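Long-range contacts in periplasmic binding protein/LacI transcriptional regulator (Alkaliphilus metalliredigens, PDB 3CTP), which binds beta-D-xylulofuranose in the cleft of its periplasmic-binding-protein-like core and probably acts as a sugar-responsive, DNA-binding transcriptional repressor: residues Ile264-Ser269 and Ile282-Glu287; Leu176-Pro181 and Ile208-Asp213. All coordinates share one frame; numbering follows the deposited sequence.

Contact 1. Residues Ile264-Ser269 and Ile282-Glu287; sequences IGFDNS and INQPIE. With XLF (beta-D-xylulofuranose), chain C.
A single backbone bridge between Asp267 and Asn283 joins the loop that follows strand 262-264 to strand 281-283, and two side chains of this buried contact reach the bound sugar. Asp267 N donates to Ile282 O at 2.7 Å, and Gln284 N returns a bond to Asp267 O at 3.0 Å, approaching well above that carbonyl's plane. Asp267 and Gln284 lie side by side, pointing the same way; in both, CG is anti to the carbonyl carbon (chi1 -75° in Asp267). Gln284 NE2 gives an in-plane N-H to Asp267 OD1, 2.8 Å away, meeting it on the anti side but 35° out of the carboxylate plane. The same NE2 bonds to O3 of beta-D-xylulofuranose, while Ser154 holds the amide oxygen. The carboxylate takes the sugar with both oxygens, OD1 from O2 and OD2 from O1, each at 2.6 Å. The segment from strand 281-283 into helix 286-302 passes between the two lobes, as the crossover segments of the periplasmic-binding-protein fold do, and pairs here with the loop leaving strand 262-264 of the four-stranded sheet. The apolar part of the contact is chiefly Ile282 on Phe266: Ile282 CB sits over one face of the ring, 3.8 Å from its centroid in a CH-pi contact, and Gln284 CG comes to the ring's edge. Arg190 makes a cation-pi contact with this ring. Between the partly exposed Asn268 and Asn283, Asn268 ND2 donates to Asn283 OD1 at 2.9 Å, the two amide planes 61° apart, while Arg320 binds Asn268 OD1.

Contact 2. Residues Leu176-Pro181 and Ile208-Asp213; sequences LHIKGP and IEFQHD
Strands 175-179 and 206-209 run parallel through this contact, pairing Ile178 with Ile208 and Lys179 with Glu209 by bonds from Ile208 N to His177 O, Lys179 N to Ile208 O (2.8 Å) and Phe210 N to Lys179 O (3.0 Å). On the face bearing Ile178 and Ile208, the CG2 methyl of Ile178 stands over the Phe210 ring, 3.6 Å from its centroid and offset toward the rim at CE1, a CH-pi contact. Leu176 CD1 packs against Ile208 CG1 at 3.9 Å. On the other face Lys179 begins with CG wedged between the backbone N and the carbonyl carbon (chi1 70°), and its chain bends at chi3 and chi4. The ammonium forms a salt bridge from NZ to Glu209 OE2 at 2.7 Å, and NZ also donates to Gly180 O at 3.0 Å; Glu188 supplies a second carboxylate. Glu209 OE1, through its anti lone pair, accepts an N-H from Gln211 NE2, which steadies the carboxylate from its other oxygen. An alanine in place of Lys179 would probably leave Glu209 and Glu188 without their shared cation and Gly180 O without this donor. Beyond the strands the segments still touch: Pro181 CG lies 3.5 Å from Gln211 C. Helix 185-200, from which Tyr191 makes a cation-pi contact with Lys179, links the two strands in a beta-alpha-beta unit; strand 206-209 edges the sheet, and strand 234-237 flanks 175-179, where Ile178 meets Ile235 and Val237.

How the contacts relate
Both contacts touch the same four-stranded parallel sheet, contact 2 at its edge strand 206-209 and contact 1 at and beyond the opposite edge strand, 262-264. Their centres are about 17 Å apart and their nearest atoms about 7 Å, without touching. Contact 1 is the more buried and joins this sheet to the seven-stranded one with one backbone bridge, backed by side-chain bonds and packing, whereas contact 2 is regular parallel pairing within one sheet, partly open to solvent. The first combines amide and carboxylate bonds to the sugar with an isoleucine-on-phenylalanine contact; a salt bridge and apolar packing mark the second. Contact 1 bonds the sugar directly; contact 2 is tied to its pocket through Asp213, which holds Asn72, Arg124 and Asn239.

Contact 1. Residues Ile264-Ser269 and Ile282-Glu287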
ATOM      1  N   ILE A 264      10.840 -12.051 -13.680  1.00  8.23           N
ATOM      2  CA  ILE A 264      10.264 -12.731 -12.517  1.00  8.31           C
ATOM      3  C   ILE A 264      10.530 -11.866 -11.287  1.00  8.16           C
ATOM      4  O   ILE A 264      11.627 -11.316 -11.145  1.00  8.34           O
ATOM      5  CB  ILE A 264      10.839 -14.150 -12.356  1.00  8.38           C
ATOM      6  CG1 ILE A 264      10.267 -14.845 -11.106  1.00  9.26           C
ATOM      7  CG2 ILE A 264      12.363 -14.118 -12.328  1.00 11.62           C
ATOM      8  CD1 ILE A 264      10.524 -16.345 -11.118  1.00 13.41           C
ATOM      9  N   GLY A 265       9.520 -11.714 -10.423  1.00  7.96           N
ATOM     10  CA  GLY A 265       9.676 -10.956  -9.162  1.00  7.72           C
ATOM     11  C   GLY A 265       9.748 -11.870  -7.948  1.00  8.82           C
ATOM     12  O   GLY A 265      10.185 -13.031  -8.043  1.00 10.27           O
ATOM     13  N   PHE A 266       9.316 -11.346  -6.790  1.00  7.38           N
ATOM     14  CA  PHE A 266       9.245 -12.158  -5.588  1.00  7.46           C
ATOM     15  C   PHE A 266       8.214 -11.541  -4.669  1.00  8.05           C
ATOM     16  O   PHE A 266       8.214 -10.324  -4.493  1.00  9.01           O
ATOM     17  CB  PHE A 266      10.604 -12.143  -4.859  1.00  7.82           C
ATOM     18  CG  PHE A 266      10.878 -13.371  -4.004  1.00  8.17           C
ATOM     19  CD1 PHE A 266      11.792 -14.332  -4.435  1.00  9.71           C
ATOM     20  CD2 PHE A 266      10.304 -13.513  -2.753  1.00  9.17           C
ATOM     21  CE1 PHE A 266      12.084 -15.444  -3.646  1.00 10.59           C
ATOM     22  CE2 PHE A 266      10.583 -14.623  -1.962  1.00  8.10           C
ATOM     23  CZ  PHE A 266      11.478 -15.600  -2.420  1.00  9.46           C
ATOM     24  N   ASP A 267       7.365 -12.394  -4.094  1.00  8.66           N
ATOM     25  CA  ASP A 267       6.397 -12.087  -3.029  1.00  7.98           C
ATOM     26  C   ASP A 267       5.024 -12.716  -3.312  1.00  8.52           C
ATOM     27  O   ASP A 267       4.358 -13.191  -2.400  1.00  9.19           O
ATOM     28  CB  ASP A 267       6.074 -10.603  -2.867  1.00  8.32           C
ATOM     29  CG  ASP A 267       7.178  -9.807  -2.193  1.00 10.91           C
ATOM     30  OD1 ASP A 267       8.058 -10.399  -1.508  1.00 10.72           O
ATOM     31  OD2 ASP A 267       7.108  -8.554  -2.309  1.00 10.94           O
ATOM     32  N   ASN A 268       4.578 -12.612  -4.561  1.00  8.49           N
ATOM     33  CA  ASN A 268       3.147 -12.755  -4.872  1.00  7.98           C
ATOM     34  C   ASN A 268       2.325 -11.763  -4.056  1.00 10.02           C
ATOM     35  O   ASN A 268       1.343 -12.136  -3.405  1.00 11.68           O
ATOM     36  CB  ASN A 268       2.638 -14.178  -4.627  1.00  8.45           C
ATOM     37  CG  ASN A 268       1.280 -14.409  -5.288  1.00 13.35           C
ATOM     38  OD1 ASN A 268       0.874 -13.643  -6.165  1.00 13.12           O
ATOM     39  ND2 ASN A 268       0.563 -15.456  -4.849  1.00 14.92           N
ATOM     40  N   SER A 269       2.713 -10.494  -4.124  1.00  9.43           N
ATOM     41  CA  SER A 269       1.850  -9.441  -3.589  1.00  9.59           C
ATOM     42  C   SER A 269       0.858  -8.945  -4.667  1.00  9.84           C
ATOM     43  O   SER A 269       0.967  -9.283  -5.865  1.00  9.89           O
ATOM     44  CB  SER A 269       2.679  -8.276  -3.051  1.00 11.27           C
ATOM     45  OG  SER A 269       3.324  -7.589  -4.114  1.00 11.72           O
ATOM     46  N   ILE A 282       7.584 -15.502  -7.110  1.00  9.02           N
ATOM     47  CA  ILE A 282       7.742 -16.545  -6.116  1.00  9.03           C
ATOM     48  C   ILE A 282       6.829 -16.177  -4.956  1.00  9.36           C
ATOM     49  O   ILE A 282       6.904 -15.084  -4.384  1.00  9.19           O
ATOM     50  CB  ILE A 282       9.184 -16.603  -5.572  1.00  8.52           C
ATOM     51  CG1 ILE A 282      10.202 -16.765  -6.717  1.00 11.18           C
ATOM     52  CG2 ILE A 282       9.315 -17.747  -4.547  1.00 10.24           C
ATOM     53  CD1 ILE A 282      10.042 -18.084  -7.521  1.00  9.55           C
ATOM     54  N   ASN A 283       5.940 -17.094  -4.612  1.00  8.62           N
ATOM     55  CA  ASN A 283       4.997 -16.878  -3.532  1.00  8.88           C
ATOM     56  C   ASN A 283       5.616 -16.912  -2.149  1.00  9.45           C
ATOM     57  O   ASN A 283       6.222 -17.917  -1.779  1.00 10.81           O
ATOM     58  CB  ASN A 283       3.933 -17.994  -3.581  1.00 10.10           C
ATOM     59  CG  ASN A 283       2.802 -17.770  -2.604  1.00 13.77           C
ATOM     60  OD1 ASN A 283       1.962 -16.882  -2.814  1.00 14.28           O
ATOM     61  ND2 ASN A 283       2.750 -18.587  -1.534  1.00 13.54           N
ATOM     62  N   GLN A 284       5.427 -15.839  -1.363  1.00  9.21           N
ATOM     63  CA  GLN A 284       5.587 -15.945   0.095  1.00  8.80           C
ATOM     64  C   GLN A 284       4.252 -16.257   0.734  1.00  9.35           C
ATOM     65  O   GLN A 284       3.242 -15.599   0.411  1.00  9.49           O
ATOM     66  CB  GLN A 284       6.086 -14.620   0.693  1.00  9.16           C
ATOM     67  CG  GLN A 284       7.482 -14.239   0.284  1.00  9.28           C
ATOM     68  CD  GLN A 284       8.080 -13.245   1.261  1.00  8.61           C
ATOM     69  OE1 GLN A 284       8.349 -13.597   2.401  1.00 10.61           O
ATOM     70  NE2 GLN A 284       8.340 -12.007   0.804  1.00  9.70           N
ATOM     71  N   PRO A 285       4.211 -17.272   1.614  1.00  9.13           N
ATOM     72  CA  PRO A 285       2.911 -17.728   2.113  1.00  9.82           C
ATOM     73  C   PRO A 285       2.442 -16.867   3.270  1.00  9.91           C
ATOM     74  O   PRO A 285       2.679 -17.185   4.449  1.00 10.97           O
ATOM     75  CB  PRO A 285       3.189 -19.162   2.581  1.00 11.33           C
ATOM     76  CG  PRO A 285       4.665 -19.149   2.968  1.00 12.24           C
ATOM     77  CD  PRO A 285       5.322 -18.173   1.985  1.00 10.02           C
ATOM     78  N   ILE A 286       1.811 -15.742   2.930  1.00  9.52           N
ATOM     79  CA  ILE A 286       1.454 -14.748   3.935  1.00 10.19           C
ATOM     80  C   ILE A 286       0.610 -15.348   5.062  1.00 10.22           C
ATOM     81  O   ILE A 286       0.814 -15.033   6.243  1.00  9.78           O
ATOM     82  CB  ILE A 286       0.720 -13.552   3.267  1.00 10.88           C
ATOM     83  CG1 ILE A 286       1.741 -12.783   2.405  1.00 14.50           C
ATOM     84  CG2 ILE A 286       0.125 -12.641   4.310  1.00 15.60           C
ATOM     85  CD1 ILE A 286       1.160 -11.548   1.654  1.00 16.93           C
ATOM     86  N   GLU A 287      -0.361 -16.200   4.721  1.00 10.97           N
ATOM     87  CA  GLU A 287      -1.194 -16.769   5.789  1.00 12.47           C
ATOM     88  C   GLU A 287      -0.352 -17.598   6.764  1.00 12.06           C
ATOM     89  O   GLU A 287      -0.522 -17.499   8.004  1.00 12.40           O
ATOM     90  CB  GLU A 287      -2.345 -17.629   5.235  1.00 13.75           C
ATOM     91  CG  GLU A 287      -3.402 -16.807   4.511  1.00 26.11           C
ATOM     92  CD  GLU A 287      -4.405 -16.175   5.449  1.00 25.79           C
ATOM     93  OE1 GLU A 287      -4.605 -16.704   6.568  1.00 36.48           O
ATOM     94  OE2 GLU A 287      -5.017 -15.157   5.057  1.00 37.29           O
TER
HETATM   95  O4  XLF C 401      12.842  -8.001   2.574  1.00 10.69           O
HETATM   96  C4  XLF C 401      12.184  -8.584   1.447  1.00  9.94           C
HETATM   97  C5  XLF C 401      12.290  -7.597   0.294  1.00  7.80           C
HETATM   98  O5  XLF C 401      10.977  -7.057   0.113  1.00  8.98           O
HETATM   99  C3  XLF C 401      10.690  -8.714   1.700  1.00  9.19           C
HETATM  100  O3  XLF C 401      10.302 -10.079   1.899  1.00  9.46           O
HETATM  101  C2  XLF C 401      10.120  -8.152   0.427  1.00  9.00           C
HETATM  102  O2  XLF C 401      10.187  -9.122  -0.639  1.00  8.32           O
HETATM  103  C1  XLF C 401       8.706  -7.635   0.594  1.00  6.89           C
HETATM  104  O1  XLF C 401       8.285  -7.007  -0.627  1.00 10.36           O
HETATM  105  O   HOH W   1       1.708 -13.723  -0.944  1.00 16.45           O

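Contact 2. Residues Leu176-Pro181 and Ile208-Asp213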
ATOM      1  N   LEU A 176      19.982 -10.778 -15.790  1.00  9.80           N
ATOM      2  CA  LEU A 176      20.246  -9.705 -14.839  1.00  8.70           C
ATOM      3  C   LEU A 176      19.478 -10.002 -13.570  1.00  8.47           C
ATOM      4  O   LEU A 176      18.304 -10.418 -13.632  1.00  8.65           O
ATOM      5  CB  LEU A 176      19.683  -8.398 -15.410  1.00  9.52           C
ATOM      6  CG  LEU A 176      19.668  -7.166 -14.497  1.00  9.05           C
ATOM      7  CD1 LEU A 176      21.077  -6.753 -14.107  1.00 10.60           C
ATOM      8  CD2 LEU A 176      18.984  -6.002 -15.199  1.00 10.93           C
ATOM      9  N   HIS A 177      20.104  -9.761 -12.423  1.00  8.08           N
ATOM     10  CA  HIS A 177      19.348  -9.770 -11.150  1.00  7.67           C
ATOM     11  C   HIS A 177      19.432  -8.367 -10.560  1.00  8.76           C
ATOM     12  O   HIS A 177      20.530  -7.853 -10.328  1.00  8.70           O
ATOM     13  CB  HIS A 177      19.911 -10.807 -10.169  1.00  9.50           C
ATOM     14  CG  HIS A 177      19.307 -10.736  -8.798  1.00  7.82           C
ATOM     15  ND1 HIS A 177      17.972 -10.463  -8.596  1.00  7.36           N
ATOM     16  CD2 HIS A 177      19.845 -10.914  -7.568  1.00 11.25           C
ATOM     17  CE1 HIS A 177      17.712 -10.468  -7.288  1.00  9.18           C
ATOM     18  NE2 HIS A 177      18.828 -10.752  -6.648  1.00 10.64           N
ATOM     19  N   ILE A 178      18.264  -7.737 -10.396  1.00  7.05           N
ATOM     20  CA  ILE A 178      18.177  -6.479  -9.674  1.00  8.45           C
ATOM     21  C   ILE A 178      17.986  -6.886  -8.223  1.00  8.82           C
ATOM     22  O   ILE A 178      16.909  -7.396  -7.846  1.00  8.62           O
ATOM     23  CB  ILE A 178      17.026  -5.632 -10.185  1.00  9.83           C
ATOM     24  CG1 ILE A 178      17.366  -5.252 -11.642  1.00 11.63           C
ATOM     25  CG2 ILE A 178      16.872  -4.354  -9.312  1.00 11.70           C
ATOM     26  CD1 ILE A 178      16.301  -4.460 -12.393  1.00 14.64           C
ATOM     27  N   LYS A 179      19.066  -6.745  -7.452  1.00  9.18           N
ATOM     28  CA  LYS A 179      19.085  -7.214  -6.062  1.00  9.12           C
ATOM     29  C   LYS A 179      18.737  -6.120  -5.088  1.00  9.29           C
ATOM     30  O   LYS A 179      18.808  -4.924  -5.403  1.00  9.62           O
ATOM     31  CB  LYS A 179      20.437  -7.863  -5.713  1.00 12.66           C
ATOM     32  CG  LYS A 179      21.571  -6.917  -5.622  1.00 15.90           C
ATOM     33  CD  LYS A 179      22.907  -7.651  -5.164  1.00 12.37           C
ATOM     34  CE  LYS A 179      22.840  -8.171  -3.761  1.00 17.59           C
ATOM     35  NZ  LYS A 179      22.770  -7.119  -2.695  1.00 21.34           N
ATOM     36  N   GLY A 180      18.314  -6.536  -3.910  1.00  8.95           N
ATOM     37  CA  GLY A 180      17.889  -5.584  -2.891  1.00  8.79           C
ATOM     38  C   GLY A 180      19.065  -5.103  -2.079  1.00  9.43           C
ATOM     39  O   GLY A 180      20.205  -5.574  -2.264  1.00  9.88           O
ATOM     40  N   PRO A 181      18.800  -4.153  -1.171  1.00 10.83           N
ATOM     41  CA  PRO A 181      19.763  -3.601  -0.255  1.00 13.59           C
ATOM     42  C   PRO A 181      20.429  -4.718   0.557  1.00 13.19           C
ATOM     43  O   PRO A 181      19.741  -5.636   0.973  1.00 12.63           O
ATOM     44  CB  PRO A 181      18.866  -2.816   0.717  1.00 14.76           C
ATOM     45  CG  PRO A 181      17.718  -2.404  -0.043  1.00 18.82           C
ATOM     46  CD  PRO A 181      17.487  -3.500  -1.071  1.00 12.60           C
ATOM     47  N   ILE A 208      22.439  -5.439 -10.525  1.00 10.20           N
ATOM     48  CA  ILE A 208      22.268  -4.010 -10.178  1.00  9.18           C
ATOM     49  C   ILE A 208      21.683  -4.007  -8.772  1.00 10.66           C
ATOM     50  O   ILE A 208      20.754  -4.759  -8.511  1.00 12.43           O
ATOM     51  CB  ILE A 208      21.259  -3.356 -11.140  1.00 10.15           C
ATOM     52  CG1 ILE A 208      21.869  -3.265 -12.542  1.00 11.85           C
ATOM     53  CG2 ILE A 208      20.840  -1.941 -10.668  1.00 15.29           C
ATOM     54  CD1 ILE A 208      20.884  -2.759 -13.607  1.00 14.04           C
ATOM     55  N   GLU A 209      22.232  -3.211  -7.863  1.00 10.12           N
ATOM     56  CA  GLU A 209      21.785  -3.268  -6.467  1.00  9.79           C
ATOM     57  C   GLU A 209      21.037  -2.015  -6.082  1.00 10.28           C
ATOM     58  O   GLU A 209      21.628  -0.930  -5.996  1.00 11.42           O
ATOM     59  CB  GLU A 209      22.985  -3.400  -5.526  1.00 11.65           C
ATOM     60  CG  GLU A 209      22.620  -3.558  -4.043  1.00 16.70           C
ATOM     61  CD  GLU A 209      23.878  -3.713  -3.196  1.00 23.51           C
ATOM     62  OE1 GLU A 209      24.463  -2.684  -2.799  1.00 22.57           O
ATOM     63  OE2 GLU A 209      24.300  -4.862  -2.957  1.00 20.49           O
ATOM     64  N   PHE A 210      19.738  -2.147  -5.824  1.00  9.19           N
ATOM     65  CA  PHE A 210      18.967  -0.986  -5.376  1.00  9.08           C
ATOM     66  C   PHE A 210      19.258  -0.782  -3.905  1.00 10.70           C
ATOM     67  O   PHE A 210      19.446  -1.766  -3.171  1.00 12.28           O
ATOM     68  CB  PHE A 210      17.461  -1.267  -5.505  1.00  9.81           C
ATOM     69  CG  PHE A 210      16.896  -1.099  -6.898  1.00  8.90           C
ATOM     70  CD1 PHE A 210      17.704  -1.033  -8.022  1.00 11.49           C
ATOM     71  CD2 PHE A 210      15.514  -1.041  -7.066  1.00 10.26           C
ATOM     72  CE1 PHE A 210      17.155  -0.869  -9.297  1.00  9.48           C
ATOM     73  CE2 PHE A 210      14.947  -0.894  -8.351  1.00  9.74           C
ATOM     74  CZ  PHE A 210      15.770  -0.813  -9.458  1.00 10.03           C
ATOM     75  N   GLN A 211      19.283   0.477  -3.450  1.00  8.99           N
ATOM     76  CA  GLN A 211      19.637   0.731  -2.039  1.00 10.13           C
ATOM     77  C   GLN A 211      18.451   0.875  -1.119  1.00 10.34           C
ATOM     78  O   GLN A 211      18.615   1.016   0.127  1.00 11.76           O
ATOM     79  CB  GLN A 211      20.470   2.019  -1.931  1.00 10.84           C
ATOM     80  CG  GLN A 211      21.733   1.956  -2.790  1.00 11.48           C
ATOM     81  CD  GLN A 211      22.629   0.805  -2.395  1.00 13.60           C
ATOM     82  OE1 GLN A 211      23.008   0.681  -1.226  1.00 18.19           O
ATOM     83  NE2 GLN A 211      22.974  -0.045  -3.362  1.00 13.49           N
ATOM     84  N   HIS A 212      17.253   0.858  -1.705  1.00  9.87           N
ATOM     85  CA  HIS A 212      16.028   1.026  -0.930  1.00 10.33           C
ATOM     86  C   HIS A 212      14.975   0.073  -1.488  1.00  9.30           C
ATOM     87  O   HIS A 212      15.021  -0.284  -2.664  1.00 10.15           O
ATOM     88  CB  HIS A 212      15.465   2.448  -1.099  1.00 12.00           C
ATOM     89  CG  HIS A 212      16.415   3.522  -0.683  1.00 16.16           C
ATOM     90  ND1 HIS A 212      17.315   4.096  -1.556  1.00 16.00           N
ATOM     91  CD2 HIS A 212      16.606   4.128   0.513  1.00 19.38           C
ATOM     92  CE1 HIS A 212      18.023   5.014  -0.915  1.00 18.36           C
ATOM     93  NE2 HIS A 212      17.609   5.059   0.341  1.00 17.58           N
ATOM     94  N   ASP A 213      14.027  -0.301  -0.635  1.00  8.83           N
ATOM     95  CA  ASP A 213      12.780  -0.902  -1.115  1.00  9.19           C
ATOM     96  C   ASP A 213      12.004   0.210  -1.827  1.00 11.25           C
ATOM     97  O   ASP A 213      12.413   1.384  -1.853  1.00 10.87           O
ATOM     98  CB  ASP A 213      11.997  -1.434   0.104  1.00  9.00           C
ATOM     99  CG  ASP A 213      10.898  -2.416  -0.253  1.00  9.29           C
ATOM    100  OD1 ASP A 213      10.700  -2.723  -1.449  1.00  9.83           O
ATOM    101  OD2 ASP A 213      10.252  -2.904   0.705  1.00  9.73           O
TER